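Long-range contacts in quinoline 2-oxidoreductase large subunit (Pseudomonas putida, PDB 1T3Q), which probably oxidises quinoline at carbon 2, as the molybdenum hydroxylase subunit that carries the molybdopterin cytosine dinucleotide cofactor: residues 334-343 / 474-482; 88-99 / 326-334. All coordinates share one frame; numbering follows the deposited sequence.

Interaction 1: residues 334-343 / 474-482; sequences LVESHVGNAV and LSFLGTPTT
Leu477 lays its isobutyl group against one side of helix 337-342, its CD2 standing 4.0 Å from Ala342 CB and its CB 4.2 Å from Val339 CG1. CG lies beside the backbone N (chi1 -67°), and the chain then runs past the helix, crossing Val339 at a slant. One residue earlier, Phe476 brings in its ring with CG anti to the backbone N (chi1 164°), which carries the phenyl to Ala342 and Val343; Val343 CG1 meets it at the ring edge, in plane, 3.7 Å from CE2.

Helix 471-476 closes here in a Schellman motif: Gly478, at positive phi, donates its N-H to Ser475 O, and Thr479 N donates to Leu474 O. This turn brings two carbonyl oxygens beside the imidazole of His338. Leu477 O lies near the ring plane at the edge, and Gly478 O, oblique to the ring, comes within 3.1 Å of His338 CE1. A CB on Gly478 would strike that same carbon, so the imidazole packs against bare backbone. A water in the ring plane donates to Gly478 O at 2.9 Å and makes a weak hydrogen bond with His338 NE2. Over the centre of one imidazole face rests Leu334 CD1, 4.0 Å above the plane. The methyl CG2 of Thr479 sits among Leu334, His338 and Val339, 3.8 Å from His338 ND1.

The contact joins residues of the two molybdopterin cofactor-binding domains, and the Val339 side chain comes within about 10 Å of the dioxosulfidomolybdenum(VI) group at the active site. Elsewhere on helix 337-342, Ser337 and Asn341 touch strand 352-360, while the carboxylate of the N-cap residue Glu336 is hydrogen-bonded to Lys296 N and Gln298 NE2.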
loop_
_atom_site.group_PDB
_atom_site.type_symbol
_atom_site.label_atom_id
_atom_site.label_comp_id
_atom_site.label_asym_id
_atom_site.label_seq_id
_atom_site.Cartn_x
_atom_site.Cartn_y
_atom_site.Cartn_z
ATOM N N LEU B 334 -13.499 -33.499 -11.237
ATOM C CA LEU B 334 -12.676 -34.666 -10.921
ATOM C C LEU B 334 -12.180 -34.584 -9.479
ATOM O O LEU B 334 -11.598 -35.537 -8.958
ATOM C CB LEU B 334 -11.476 -34.755 -11.867
ATOM C CG LEU B 334 -11.765 -34.846 -13.369
ATOM C CD1 LEU B 334 -10.474 -35.193 -14.107
ATOM C CD2 LEU B 334 -12.827 -35.911 -13.628
ATOM N N VAL B 335 -12.438 -33.447 -8.839
ATOM C CA VAL B 335 -11.998 -33.214 -7.466
ATOM C C VAL B 335 -12.609 -34.193 -6.455
ATOM O O VAL B 335 -12.051 -34.415 -5.379
ATOM C CB VAL B 335 -12.295 -31.743 -7.043
ATOM C CG1 VAL B 335 -13.776 -31.549 -6.806
ATOM C CG2 VAL B 335 -11.479 -31.372 -5.813
ATOM N N GLU B 336 -13.746 -34.788 -6.797
ATOM C CA GLU B 336 -14.382 -35.744 -5.896
ATOM C C GLU B 336 -14.119 -37.213 -6.255
ATOM O O GLU B 336 -13.076 -37.758 -5.903
ATOM C CB GLU B 336 -15.885 -35.472 -5.809
ATOM C CG GLU B 336 -16.228 -34.248 -4.944
ATOM C CD GLU B 336 -16.032 -34.512 -3.452
ATOM O OE1 GLU B 336 -15.843 -33.541 -2.685
ATOM O OE2 GLU B 336 -16.084 -35.690 -3.041
ATOM N N SER B 337 -15.057 -37.848 -6.955
ATOM C CA SER B 337 -14.925 -39.260 -7.325
ATOM C C SER B 337 -13.636 -39.682 -8.031
ATOM O O SER B 337 -13.036 -40.700 -7.681
ATOM C CB SER B 337 -16.118 -39.690 -8.190
ATOM O OG SER B 337 -17.307 -39.752 -7.422
ATOM N N HIS B 338 -13.216 -38.909 -9.024
ATOM C CA HIS B 338 -12.023 -39.245 -9.786
ATOM C C HIS B 338 -10.778 -39.418 -8.916
ATOM O O HIS B 338 -10.177 -40.491 -8.899
ATOM C CB HIS B 338 -11.785 -38.189 -10.867
ATOM C CG HIS B 338 -10.780 -38.594 -11.900
ATOM N ND1 HIS B 338 -9.425 -38.398 -11.741
ATOM C CD2 HIS B 338 -10.934 -39.191 -13.106
ATOM C CE1 HIS B 338 -8.788 -38.854 -12.806
ATOM N NE2 HIS B 338 -9.682 -39.340 -13.648
ATOM N N VAL B 339 -10.382 -38.376 -8.194
ATOM C CA VAL B 339 -9.199 -38.496 -7.348
ATOM C C VAL B 339 -9.455 -39.429 -6.171
ATOM O O VAL B 339 -8.526 -40.055 -5.654
ATOM C CB VAL B 339 -8.728 -37.125 -6.820
ATOM C CG1 VAL B 339 -8.321 -36.246 -7.990
ATOM C CG2 VAL B 339 -9.824 -36.464 -5.996
ATOM N N GLY B 340 -10.718 -39.532 -5.761
ATOM C CA GLY B 340 -11.077 -40.407 -4.656
ATOM C C GLY B 340 -10.830 -41.876 -4.965
ATOM O O GLY B 340 -10.249 -42.604 -4.155
ATOM N N ASN B 341 -11.273 -42.324 -6.138
ATOM C CA ASN B 341 -11.086 -43.718 -6.521
ATOM C C ASN B 341 -9.621 -44.090 -6.694
ATOM O O ASN B 341 -9.253 -45.257 -6.550
ATOM C CB ASN B 341 -11.850 -44.037 -7.811
ATOM C CG ASN B 341 -13.314 -44.346 -7.561
ATOM O OD1 ASN B 341 -13.992 -44.921 -8.412
ATOM N ND2 ASN B 341 -13.814 -43.957 -6.393
ATOM N N ALA B 342 -8.779 -43.107 -6.999
ATOM C CA ALA B 342 -7.361 -43.386 -7.173
ATOM C C ALA B 342 -6.737 -43.917 -5.883
ATOM O O ALA B 342 -5.805 -44.720 -5.923
ATOM C CB ALA B 342 -6.625 -42.132 -7.629
ATOM N N VAL B 343 -7.248 -43.474 -4.737
ATOM C CA VAL B 343 -6.704 -43.914 -3.450
ATOM C C VAL B 343 -7.708 -44.733 -2.642
ATOM O O VAL B 343 -7.601 -44.826 -1.417
ATOM C CB VAL B 343 -6.268 -42.702 -2.586
ATOM C CG1 VAL B 343 -5.195 -41.889 -3.313
ATOM C CG2 VAL B 343 -7.469 -41.830 -2.273
ATOM N N LEU B 474 -0.048 -35.521 -8.929
ATOM C CA LEU B 474 -1.154 -35.239 -9.831
ATOM C C LEU B 474 -1.233 -36.301 -10.927
ATOM O O LEU B 474 -2.328 -36.657 -11.369
ATOM C CB LEU B 474 -1.014 -33.827 -10.404
ATOM C CG LEU B 474 -1.077 -32.771 -9.289
ATOM C CD1 LEU B 474 -0.881 -31.384 -9.854
ATOM C CD2 LEU B 474 -2.417 -32.866 -8.574
ATOM N N SER B 475 -0.081 -36.822 -11.348
ATOM C CA SER B 475 -0.051 -37.882 -12.356
ATOM C C SER B 475 -0.673 -39.134 -11.752
ATOM O O SER B 475 -1.519 -39.776 -12.374
ATOM C CB SER B 475 1.384 -38.202 -12.788
ATOM O OG SER B 475 1.900 -37.207 -13.654
ATOM N N PHE B 476 -0.248 -39.479 -10.538
ATOM C CA PHE B 476 -0.774 -40.650 -9.846
ATOM C C PHE B 476 -2.294 -40.575 -9.697
ATOM O O PHE B 476 -2.986 -41.584 -9.828
ATOM C CB PHE B 476 -0.146 -40.785 -8.452
ATOM C CG PHE B 476 -0.896 -41.721 -7.545
ATOM C CD1 PHE B 476 -0.896 -43.089 -7.782
ATOM C CD2 PHE B 476 -1.665 -41.223 -6.496
ATOM C CE1 PHE B 476 -1.657 -43.954 -6.995
ATOM C CE2 PHE B 476 -2.431 -42.074 -5.703
ATOM C CZ PHE B 476 -2.428 -43.445 -5.954
ATOM N N LEU B 477 -2.802 -39.377 -9.420
ATOM C CA LEU B 477 -4.233 -39.164 -9.240
ATOM C C LEU B 477 -5.026 -39.148 -10.545
ATOM O O LEU B 477 -6.251 -39.053 -10.527
ATOM C CB LEU B 477 -4.483 -37.854 -8.479
ATOM C CG LEU B 477 -4.029 -37.801 -7.016
ATOM C CD1 LEU B 477 -4.345 -36.428 -6.439
ATOM C CD2 LEU B 477 -4.733 -38.889 -6.221
ATOM N N GLY B 478 -4.331 -39.223 -11.673
ATOM C CA GLY B 478 -5.024 -39.222 -12.951
ATOM C C GLY B 478 -5.440 -37.847 -13.445
ATOM O O GLY B 478 -6.293 -37.729 -14.324
ATOM N N THR B 479 -4.841 -36.806 -12.879
ATOM C CA THR B 479 -5.133 -35.437 -13.280
ATOM C C THR B 479 -3.790 -34.797 -13.611
ATOM O O THR B 479 -3.333 -33.882 -12.925
ATOM C CB THR B 479 -5.820 -34.648 -12.144
ATOM O OG1 THR B 479 -4.970 -34.628 -10.989
ATOM C CG2 THR B 479 -7.152 -35.294 -11.775
ATOM N N PRO B 480 -3.136 -35.282 -14.680
ATOM C CA PRO B 480 -1.833 -34.769 -15.111
ATOM C C PRO B 480 -1.720 -33.254 -15.120
ATOM O O PRO B 480 -2.497 -32.551 -15.771
ATOM C CB PRO B 480 -1.640 -35.406 -16.492
ATOM C CG PRO B 480 -3.033 -35.752 -16.930
ATOM C CD PRO B 480 -3.674 -36.232 -15.668
ATOM N N THR B 481 -0.734 -32.764 -14.377
ATOM C CA THR B 481 -0.479 -31.339 -14.255
ATOM C C THR B 481 0.940 -31.146 -13.735
ATOM O O THR B 481 1.335 -31.787 -12.766
ATOM C CB THR B 481 -1.434 -30.684 -13.228
ATOM O OG1 THR B 481 -2.788 -31.041 -13.524
ATOM C CG2 THR B 481 -1.287 -29.172 -13.254
ATOM N N THR B 482 1.707 -30.279 -14.383
ATOM C CA THR B 482 3.061 -29.980 -13.936
ATOM C C THR B 482 2.947 -28.789 -12.985
ATOM O O THR B 482 2.307 -27.793 -13.308
ATOM C CB THR B 482 3.980 -29.583 -15.111
ATOM O OG1 THR B 482 4.303 -30.748 -15.879
ATOM C CG2 THR B 482 5.270 -28.951 -14.599
HETATM O O HOH W 1 -7.171 -40.214 -15.648
#

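Interaction 2: residues 88-99 / 326-334; sequences VATMQVEGFQTT and YNNLPWTQL
Phe96 pushes its ring in between Thr332, Asn327 and Leu334, with CG anti to the backbone N (chi1 -175°) and CE1 3.7 Å from Leu334 CG. Met91 CB lies over the centre of one ring face, while CZ meets the Asn327 amide, 3.5 Å from its CG, the two planes turned 35° apart. With an alanine here, Thr332 CB, Leu334 CG and the Asn327 amide would probably lose their shared partner and a gap open beneath Met91 CB.

Met91 is bent at its second torsion (chi2 -78°): CG slides past Leu334, 3.6 Å from its CD1, and the chain then turns CE in beside Thr332 CG2. Val93 reaches the same leucine methyl tip to tip, CG2 to CD1 at 3.7 Å. At the other end, Thr99 OG1 accepts the N-H of Asn327, 3.0 Å from that nitrogen; a water also bonds to this OG1. Thr332 OG1 takes the N-H of Leu334 in an ST turn, 3.2 Å from Leu334 N. Ala89 CB fits against Asn327 CB, 3.7 Å away.

The hairpin of strands 87-89 and 99-101, part of the hammerhead domain, is thus laid, by its strand ends and the loop between them, on the segment leading into helix 337-342. Strand 165-170 adjoins both, touching Phe96, Asn327 and Leu334, while helix 226-237 packs on Val88 and Leu329 through Phe236.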
loop_
_atom_site.group_PDB
_atom_site.type_symbol
_atom_site.label_atom_id
_atom_site.label_comp_id
_atom_site.label_asym_id
_atom_site.label_seq_id
_atom_site.Cartn_x
_atom_site.Cartn_y
_atom_site.Cartn_z
ATOM N N VAL B 88 -12.423 -21.099 -18.487
ATOM C CA VAL B 88 -12.258 -22.338 -19.243
ATOM C C VAL B 88 -11.617 -23.373 -18.323
ATOM O O VAL B 88 -10.518 -23.160 -17.814
ATOM C CB VAL B 88 -11.343 -22.125 -20.465
ATOM C CG1 VAL B 88 -11.244 -23.411 -21.283
ATOM C CG2 VAL B 88 -11.885 -20.991 -21.318
ATOM N N ALA B 89 -12.305 -24.487 -18.105
ATOM C CA ALA B 89 -11.795 -25.530 -17.227
ATOM C C ALA B 89 -11.751 -26.874 -17.930
ATOM O O ALA B 89 -12.775 -27.379 -18.392
ATOM C CB ALA B 89 -12.665 -25.625 -15.971
ATOM N N THR B 90 -10.563 -27.459 -17.997
ATOM C CA THR B 90 -10.403 -28.752 -18.646
ATOM C C THR B 90 -9.351 -29.600 -17.943
ATOM O O THR B 90 -8.646 -29.123 -17.052
ATOM C CB THR B 90 -10.007 -28.577 -20.126
ATOM O OG1 THR B 90 -10.073 -29.849 -20.790
ATOM C CG2 THR B 90 -8.598 -28.006 -20.238
ATOM N N MET B 91 -9.259 -30.860 -18.354
ATOM C CA MET B 91 -8.313 -31.807 -17.784
ATOM C C MET B 91 -7.778 -32.716 -18.882
ATOM O O MET B 91 -8.495 -33.033 -19.833
ATOM C CB MET B 91 -9.001 -32.672 -16.721
ATOM C CG MET B 91 -9.157 -32.028 -15.354
ATOM S SD MET B 91 -7.629 -32.054 -14.392
ATOM C CE MET B 91 -7.831 -30.565 -13.421
ATOM N N GLN B 92 -6.526 -33.139 -18.735
ATOM C CA GLN B 92 -5.885 -34.031 -19.694
ATOM C C GLN B 92 -6.336 -35.448 -19.346
ATOM O O GLN B 92 -5.529 -36.299 -18.969
ATOM C CB GLN B 92 -4.360 -33.919 -19.575
ATOM N N VAL B 93 -7.637 -35.683 -19.469
ATOM C CA VAL B 93 -8.234 -36.974 -19.160
ATOM C C VAL B 93 -9.125 -37.401 -20.318
ATOM O O VAL B 93 -9.968 -36.635 -20.769
ATOM C CB VAL B 93 -9.079 -36.884 -17.866
ATOM C CG1 VAL B 93 -9.848 -38.173 -17.647
ATOM C CG2 VAL B 93 -8.167 -36.594 -16.668
ATOM N N GLU B 94 -8.935 -38.627 -20.793
ATOM C CA GLU B 94 -9.720 -39.136 -21.914
ATOM C C GLU B 94 -11.229 -39.061 -21.678
ATOM O O GLU B 94 -11.744 -39.588 -20.691
ATOM C CB GLU B 94 -9.327 -40.584 -22.222
ATOM C CG GLU B 94 -10.016 -41.149 -23.459
ATOM C CD GLU B 94 -9.760 -42.632 -23.656
ATOM O OE1 GLU B 94 -10.224 -43.184 -24.679
ATOM O OE2 GLU B 94 -9.101 -43.249 -22.790
ATOM N N GLY B 95 -11.931 -38.404 -22.598
ATOM C CA GLY B 95 -13.375 -38.286 -22.487
ATOM C C GLY B 95 -13.869 -37.144 -21.616
ATOM O O GLY B 95 -15.074 -36.929 -21.498
ATOM N N PHE B 96 -12.952 -36.402 -21.010
ATOM C CA PHE B 96 -13.345 -35.291 -20.145
ATOM C C PHE B 96 -14.000 -34.182 -20.955
ATOM O O PHE B 96 -13.492 -33.792 -22.004
ATOM C CB PHE B 96 -12.125 -34.712 -19.420
ATOM C CG PHE B 96 -12.472 -33.647 -18.416
ATOM C CD1 PHE B 96 -12.908 -33.995 -17.138
ATOM C CD2 PHE B 96 -12.394 -32.300 -18.756
ATOM C CE1 PHE B 96 -13.264 -33.008 -16.209
ATOM C CE2 PHE B 96 -12.747 -31.307 -17.835
ATOM C CZ PHE B 96 -13.182 -31.666 -16.560
ATOM N N GLN B 97 -15.122 -33.667 -20.461
ATOM C CA GLN B 97 -15.821 -32.589 -21.146
ATOM C C GLN B 97 -15.464 -31.223 -20.570
ATOM O O GLN B 97 -15.791 -30.909 -19.426
ATOM C CB GLN B 97 -17.335 -32.791 -21.069
ATOM C CG GLN B 97 -17.863 -33.944 -21.912
ATOM C CD GLN B 97 -19.345 -33.811 -22.180
ATOM O OE1 GLN B 97 -20.178 -34.381 -21.469
ATOM N NE2 GLN B 97 -19.687 -33.033 -23.199
ATOM N N THR B 98 -14.793 -30.415 -21.379
ATOM C CA THR B 98 -14.396 -29.075 -20.976
ATOM C C THR B 98 -15.632 -28.209 -20.789
ATOM O O THR B 98 -16.638 -28.405 -21.461
ATOM C CB THR B 98 -13.522 -28.405 -22.059
ATOM O OG1 THR B 98 -12.272 -29.092 -22.159
ATOM C CG2 THR B 98 -13.277 -26.945 -21.728
ATOM N N THR B 99 -15.565 -27.268 -19.857
ATOM C CA THR B 99 -16.676 -26.353 -19.660
ATOM C C THR B 99 -16.096 -24.954 -19.653
ATOM O O THR B 99 -14.930 -24.754 -19.313
ATOM C CB THR B 99 -17.436 -26.582 -18.326
ATOM O OG1 THR B 99 -16.531 -26.459 -17.222
ATOM C CG2 THR B 99 -18.099 -27.956 -18.309
ATOM N N TYR B 326 -20.995 -26.464 -13.938
ATOM C CA TYR B 326 -19.713 -26.297 -14.621
ATOM C C TYR B 326 -18.587 -26.968 -13.845
ATOM O O TYR B 326 -18.784 -27.463 -12.732
ATOM C CB TYR B 326 -19.356 -24.810 -14.733
ATOM C CG TYR B 326 -20.442 -23.917 -15.293
ATOM C CD1 TYR B 326 -20.671 -23.839 -16.669
ATOM C CD2 TYR B 326 -21.235 -23.142 -14.446
ATOM C CE1 TYR B 326 -21.664 -23.006 -17.187
ATOM C CE2 TYR B 326 -22.234 -22.307 -14.955
ATOM C CZ TYR B 326 -22.441 -22.245 -16.328
ATOM O OH TYR B 326 -23.424 -21.420 -16.834
ATOM N N ASN B 327 -17.401 -26.968 -14.447
ATOM C CA ASN B 327 -16.217 -27.504 -13.800
ATOM C C ASN B 327 -15.577 -26.301 -13.128
ATOM O O ASN B 327 -15.404 -25.261 -13.760
ATOM C CB ASN B 327 -15.211 -28.055 -14.816
ATOM C CG ASN B 327 -15.618 -29.390 -15.391
ATOM O OD1 ASN B 327 -15.912 -29.498 -16.582
ATOM N ND2 ASN B 327 -15.624 -30.418 -14.556
ATOM N N ASN B 328 -15.243 -26.427 -11.850
ATOM C CA ASN B 328 -14.576 -25.339 -11.153
ATOM C C ASN B 328 -13.153 -25.324 -11.702
ATOM O O ASN B 328 -12.671 -26.335 -12.213
ATOM C CB ASN B 328 -14.504 -25.624 -9.650
ATOM C CG ASN B 328 -13.631 -26.829 -9.336
ATOM O OD1 ASN B 328 -14.126 -27.929 -9.090
ATOM N ND2 ASN B 328 -12.320 -26.627 -9.369
ATOM N N LEU B 329 -12.480 -24.185 -11.599
ATOM C CA LEU B 329 -11.092 -24.081 -12.041
ATOM C C LEU B 329 -10.321 -23.891 -10.732
ATOM O O LEU B 329 -10.689 -23.042 -9.926
ATOM C CB LEU B 329 -10.905 -22.853 -12.935
ATOM C CG LEU B 329 -9.968 -22.853 -14.155
ATOM C CD1 LEU B 329 -9.053 -21.644 -14.072
ATOM C CD2 LEU B 329 -9.167 -24.140 -14.262
ATOM N N PRO B 330 -9.208 -24.621 -10.538
ATOM C CA PRO B 330 -8.591 -25.598 -11.444
ATOM C C PRO B 330 -8.834 -27.093 -11.208
ATOM O O PRO B 330 -8.345 -27.916 -11.981
ATOM C CB PRO B 330 -7.117 -25.274 -11.299
ATOM C CG PRO B 330 -7.022 -25.098 -9.778
ATOM C CD PRO B 330 -8.286 -24.295 -9.429
ATOM N N TRP B 331 -9.585 -27.454 -10.172
ATOM C CA TRP B 331 -9.793 -28.868 -9.856
ATOM C C TRP B 331 -10.803 -29.634 -10.701
ATOM O O TRP B 331 -10.644 -30.839 -10.906
ATOM C CB TRP B 331 -10.163 -29.012 -8.376
ATOM C CG TRP B 331 -9.371 -28.085 -7.504
ATOM C CD1 TRP B 331 -9.859 -27.066 -6.735
ATOM C CD2 TRP B 331 -7.944 -28.025 -7.388
ATOM N NE1 TRP B 331 -8.827 -26.373 -6.154
ATOM C CE2 TRP B 331 -7.641 -26.939 -6.536
ATOM C CE3 TRP B 331 -6.892 -28.781 -7.923
ATOM C CZ2 TRP B 331 -6.326 -26.585 -6.208
ATOM C CZ3 TRP B 331 -5.583 -28.432 -7.598
ATOM C CH2 TRP B 331 -5.314 -27.341 -6.747
ATOM N N THR B 332 -11.830 -28.933 -11.178
ATOM C CA THR B 332 -12.908 -29.512 -11.985
ATOM C C THR B 332 -13.715 -30.517 -11.178
ATOM O O THR B 332 -13.476 -30.709 -9.983
ATOM C CB THR B 332 -12.382 -30.204 -13.286
ATOM O OG1 THR B 332 -11.812 -31.484 -12.977
ATOM C CG2 THR B 332 -11.320 -29.335 -13.953
ATOM N N GLN B 333 -14.679 -31.155 -11.828
ATOM C CA GLN B 333 -15.514 -32.131 -11.154
ATOM C C GLN B 333 -14.741 -33.394 -10.773
ATOM O O GLN B 333 -15.256 -34.247 -10.053
ATOM C CB GLN B 333 -16.724 -32.471 -12.033
ATOM C CG GLN B 333 -17.612 -31.250 -12.277
ATOM C CD GLN B 333 -18.892 -31.560 -13.027
ATOM O OE1 GLN B 333 -19.694 -30.661 -13.297
ATOM N NE2 GLN B 333 -19.093 -32.821 -13.369
ATOM N N LEU B 334 -13.499 -33.499 -11.237
ATOM C CA LEU B 334 -12.676 -34.666 -10.921
ATOM C C LEU B 334 -12.180 -34.584 -9.479
ATOM O O LEU B 334 -11.598 -35.537 -8.958
ATOM C CB LEU B 334 -11.476 -34.755 -11.867
ATOM C CG LEU B 334 -11.765 -34.846 -13.369
ATOM C CD1 LEU B 334 -10.474 -35.193 -14.107
ATOM C CD2 LEU B 334 -12.827 -35.911 -13.628
HETATM O O HOH W 2 -15.892 -24.041 -16.446
#

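Overall arrangement
Interaction 1 is the more deeply buried, a helix flank against a helix end, and joins residues of the two cofactor-binding domains through aliphatic packing and carbonyl oxygens beside an imidazole. Interaction 2 is larger but only partly buried; it sets a hammerhead hairpin on an irregular segment, and its packing is supplemented by a direct backbone-to-hydroxyl hydrogen bond. They share Leu334, whose side chain serves both, so residues 326-343 form a continuous piece that meets 88-99 with its first half and 474-482 with its second. The centres lie 12 Å apart, and 88-99 and 474-482 also touch each other, Thr479 CB lying 3.9 Å from Met91 SD.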